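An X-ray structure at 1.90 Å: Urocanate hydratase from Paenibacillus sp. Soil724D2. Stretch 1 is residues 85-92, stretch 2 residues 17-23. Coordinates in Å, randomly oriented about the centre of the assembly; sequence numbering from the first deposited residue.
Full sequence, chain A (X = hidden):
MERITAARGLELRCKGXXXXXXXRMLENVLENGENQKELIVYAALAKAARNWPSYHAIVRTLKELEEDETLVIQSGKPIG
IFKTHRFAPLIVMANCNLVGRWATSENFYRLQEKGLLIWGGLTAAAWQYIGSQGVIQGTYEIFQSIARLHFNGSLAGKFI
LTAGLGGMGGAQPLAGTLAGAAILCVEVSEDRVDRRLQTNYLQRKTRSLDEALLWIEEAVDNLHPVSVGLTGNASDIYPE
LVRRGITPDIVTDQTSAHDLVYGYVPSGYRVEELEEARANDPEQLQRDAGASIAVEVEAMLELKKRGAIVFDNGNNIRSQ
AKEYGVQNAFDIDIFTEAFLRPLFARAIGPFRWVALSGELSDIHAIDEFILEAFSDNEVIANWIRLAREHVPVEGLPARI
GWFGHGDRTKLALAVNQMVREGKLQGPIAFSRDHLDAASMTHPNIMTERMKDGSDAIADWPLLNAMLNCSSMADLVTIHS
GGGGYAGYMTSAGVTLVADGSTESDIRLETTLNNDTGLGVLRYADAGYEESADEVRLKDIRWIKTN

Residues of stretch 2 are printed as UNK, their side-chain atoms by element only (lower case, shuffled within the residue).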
# COMPACT_ATOMS: atom_id res chain seq x y z
N HIS A 85 1.18 18.19 12.81
CA HIS A 85 0.45 19.42 13.10
C HIS A 85 -0.92 18.99 13.57
O HIS A 85 -1.27 17.81 13.51
CB HIS A 85 0.37 20.36 11.89
CG HIS A 85 -0.17 19.71 10.66
ND1 HIS A 85 -1.49 19.86 10.27
CD2 HIS A 85 0.41 18.89 9.75
CE1 HIS A 85 -1.69 19.17 9.16
NE2 HIS A 85 -0.55 18.59 8.81
N ARG A 86 -1.71 19.93 14.08
CA ARG A 86 -2.93 19.43 14.70
C ARG A 86 -4.03 19.14 13.71
O ARG A 86 -5.08 18.64 14.12
CB ARG A 86 -3.43 20.40 15.78
CG ARG A 86 -3.99 21.71 15.27
CD ARG A 86 -4.30 22.65 16.46
NE ARG A 86 -5.01 23.85 16.03
CZ ARG A 86 -4.40 24.94 15.55
NH1 ARG A 86 -3.07 24.98 15.45
NH2 ARG A 86 -5.12 25.99 15.16
N PHE A 87 -3.83 19.43 12.42
CA PHE A 87 -4.77 18.99 11.40
C PHE A 87 -4.26 17.78 10.65
O PHE A 87 -4.66 17.54 9.50
CB PHE A 87 -5.10 20.14 10.45
CG PHE A 87 -5.80 21.25 11.13
CD1 PHE A 87 -7.18 21.19 11.33
CD2 PHE A 87 -5.09 22.33 11.64
CE1 PHE A 87 -7.83 22.21 11.99
CE2 PHE A 87 -5.73 23.35 12.30
CZ PHE A 87 -7.12 23.30 12.48
N ALA A 88 -3.38 17.04 11.27
CA ALA A 88 -2.88 15.79 10.73
C ALA A 88 -3.36 14.66 11.61
O ALA A 88 -3.66 14.88 12.79
CB ALA A 88 -1.35 15.79 10.68
N PRO A 89 -3.44 13.44 11.10
CA PRO A 89 -3.81 12.30 11.95
C PRO A 89 -2.99 12.22 13.23
O PRO A 89 -1.82 12.59 13.28
CB PRO A 89 -3.55 11.09 11.05
CG PRO A 89 -3.86 11.61 9.65
CD PRO A 89 -3.33 13.06 9.67
N LEU A 90 -3.65 11.74 14.29
CA LEU A 90 -2.94 11.41 15.52
C LEU A 90 -2.24 10.08 15.40
O LEU A 90 -1.20 9.85 16.05
CB LEU A 90 -3.90 11.36 16.71
CG LEU A 90 -4.36 12.73 17.20
CD1 LEU A 90 -5.53 12.48 18.16
CD2 LEU A 90 -3.23 13.41 17.92
N ILE A 91 -2.79 9.18 14.59
CA ILE A 91 -2.20 7.87 14.35
C ILE A 91 -2.25 7.59 12.86
O ILE A 91 -3.31 7.74 12.23
CB ILE A 91 -2.94 6.77 15.12
CG1 ILE A 91 -2.71 6.94 16.62
CG2 ILE A 91 -2.43 5.40 14.70
CD1 ILE A 91 -3.58 5.98 17.46
N VAL A 92 -1.12 7.15 12.28
CA VAL A 92 -1.16 6.45 11.01
C VAL A 92 -0.64 5.06 11.28
O VAL A 92 0.34 4.88 12.01
CB VAL A 92 -0.35 7.14 9.88
CG1 VAL A 92 -0.89 8.56 9.65
CG2 VAL A 92 1.14 7.17 10.23
N UNK A 17 -9.50 15.12 24.04
CA UNK A 17 -10.56 14.17 23.71
C UNK A 17 -10.31 13.45 22.39
O UNK A 17 -10.83 12.35 22.18
c UNK A 17 -14.10 11.27 25.77
n UNK A 17 -13.50 15.15 27.01
c UNK A 17 -13.42 12.22 24.96
c UNK A 17 -11.91 14.88 23.65
c UNK A 17 -14.60 11.61 27.02
c UNK A 17 -14.46 12.87 27.54
c UNK A 17 -12.64 14.72 24.96
c UNK A 17 -12.81 15.68 25.92
c UNK A 17 -13.25 13.52 25.47
c UNK A 17 -13.77 13.83 26.75
N UNK A 18 -9.55 14.06 21.48
CA UNK A 18 -9.23 13.31 20.28
C UNK A 18 -8.36 12.11 20.64
O UNK A 18 -8.57 11.01 20.13
c UNK A 18 -9.44 15.33 18.79
n UNK A 18 -6.80 15.69 14.87
n UNK A 18 -8.17 15.74 16.73
n UNK A 18 -6.85 17.57 16.21
c UNK A 18 -8.53 14.22 19.26
c UNK A 18 -7.27 16.33 15.94
c UNK A 18 -8.74 16.36 17.91
N UNK A 19 -7.39 12.31 21.54
CA UNK A 19 -6.55 11.19 21.93
C UNK A 19 -7.36 10.20 22.77
O UNK A 19 -7.27 8.98 22.56
c UNK A 19 -4.93 14.19 22.28
c UNK A 19 -4.47 12.76 22.00
c UNK A 19 -5.35 11.70 22.73
n UNK A 19 -3.98 15.06 22.55
o UNK A 19 -6.12 14.49 22.26
N UNK A 20 -8.14 10.71 23.70
CA UNK A 20 -8.96 9.83 24.54
C UNK A 20 -9.89 8.96 23.69
O UNK A 20 -10.14 7.78 24.00
c UNK A 20 -9.77 10.68 25.51
c UNK A 20 -10.67 9.88 26.46
c UNK A 20 -9.90 9.26 27.64
o UNK A 20 -10.40 8.27 28.24
o UNK A 20 -8.82 9.79 28.01
N UNK A 21 -10.44 9.53 22.61
CA UNK A 21 -11.37 8.79 21.77
C UNK A 21 -10.69 7.56 21.20
O UNK A 21 -11.23 6.44 21.25
c UNK A 21 -11.93 9.68 20.66
N UNK A 22 -9.46 7.72 20.69
CA UNK A 22 -8.76 6.58 20.12
C UNK A 22 -8.45 5.55 21.20
O UNK A 22 -8.52 4.35 20.94
c UNK A 22 -7.47 7.03 19.41
c UNK A 22 -7.73 8.07 18.31
c UNK A 22 -8.76 7.55 17.27
c UNK A 22 -6.40 8.50 17.62
N UNK A 23 -8.04 6.01 22.39
CA UNK A 23 -7.76 5.07 23.49
C UNK A 23 -9.02 4.28 23.84
O UNK A 23 -8.98 3.05 24.01
c UNK A 23 -6.01 3.81 25.67
c UNK A 23 -7.03 4.94 25.98
c UNK A 23 -6.56 5.80 27.14
c UNK A 23 -7.24 5.82 24.73
O HOH W 1 -6.14 15.93 12.10

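Position 17 carries ten side-chain atoms, nine carbons and one nitrogen. One carbon leads into fused five- and six-membered rings, with the nitrogen in the five-membered ring. That is an indole. It is out of reach of stretch 1. The residue is Trp 17.

Position 18 has seven side-chain atoms: three carbons in a chain, a nitrogen, then a carbon carrying two more nitrogens. This planar group is a guanidinium. One terminal nitrogen reaches the backbone carbonyl of Arg 86, and the CB of position 18 lies 3.6 Å from CD1 of Leu 90. The residue is Arg 18.

Position 19 has five side-chain atoms. The third carbon carries one oxygen and one nitrogen, so the chain ends in a carboxamide. The second carbon approaches CD1 of Leu 90. The residue is Gln 19, and the distance from its CG to Leu 90 CD1 is 4.0 Å.

Position 20 also has five side-chain atoms, but its third carbon carries two oxygens. This is a carboxylate on a two-carbon arm. It is out of reach of stretch 1. The residue is Glu 20.

Position 21 has a single side-chain carbon, the CB, and touches nothing on stretch 1. The residue is Ala 21.

Position 22 has four carbons, forked at the second. The CA-to-CB bond points toward stretch 1, and a terminal methyl meets Leu 90 and Ile 91. The residue is Leu 22.

Position 23 has the same four carbons with the same fork. Its CA-to-CB bond points sideways, and the side chain makes no contact with stretch 1. The residue is Leu 23.

The contact joins one helix to a loop that runs into a strand. Arg 18 and Leu 22 are four residues apart, about one helical turn, so both point toward stretch 1. Arg 18 NH1 donates a hydrogen bond to Arg 86 O at 2.9 Å. The angle is 166°, and the oxygen lies near the guanidinium plane, where the N-H groups point. Arg 86 lies within the type I turn from His 85 to Ala 88, so the bond ties the helix to that turn. Water 1 adds a weak bridge, 2.9 Å from Arg 18 NH2 and 2.8 Å from Ala 88 O. Beside this polar end, Leu 90 packs against the helix. Leu 22 CD1 lies 3.9 Å from Leu 90 CB and 3.8 Å from Ile 91 CD1, which extends the apolar contact to the start of the strand.

Stretch 2 17-23: WRQEALL
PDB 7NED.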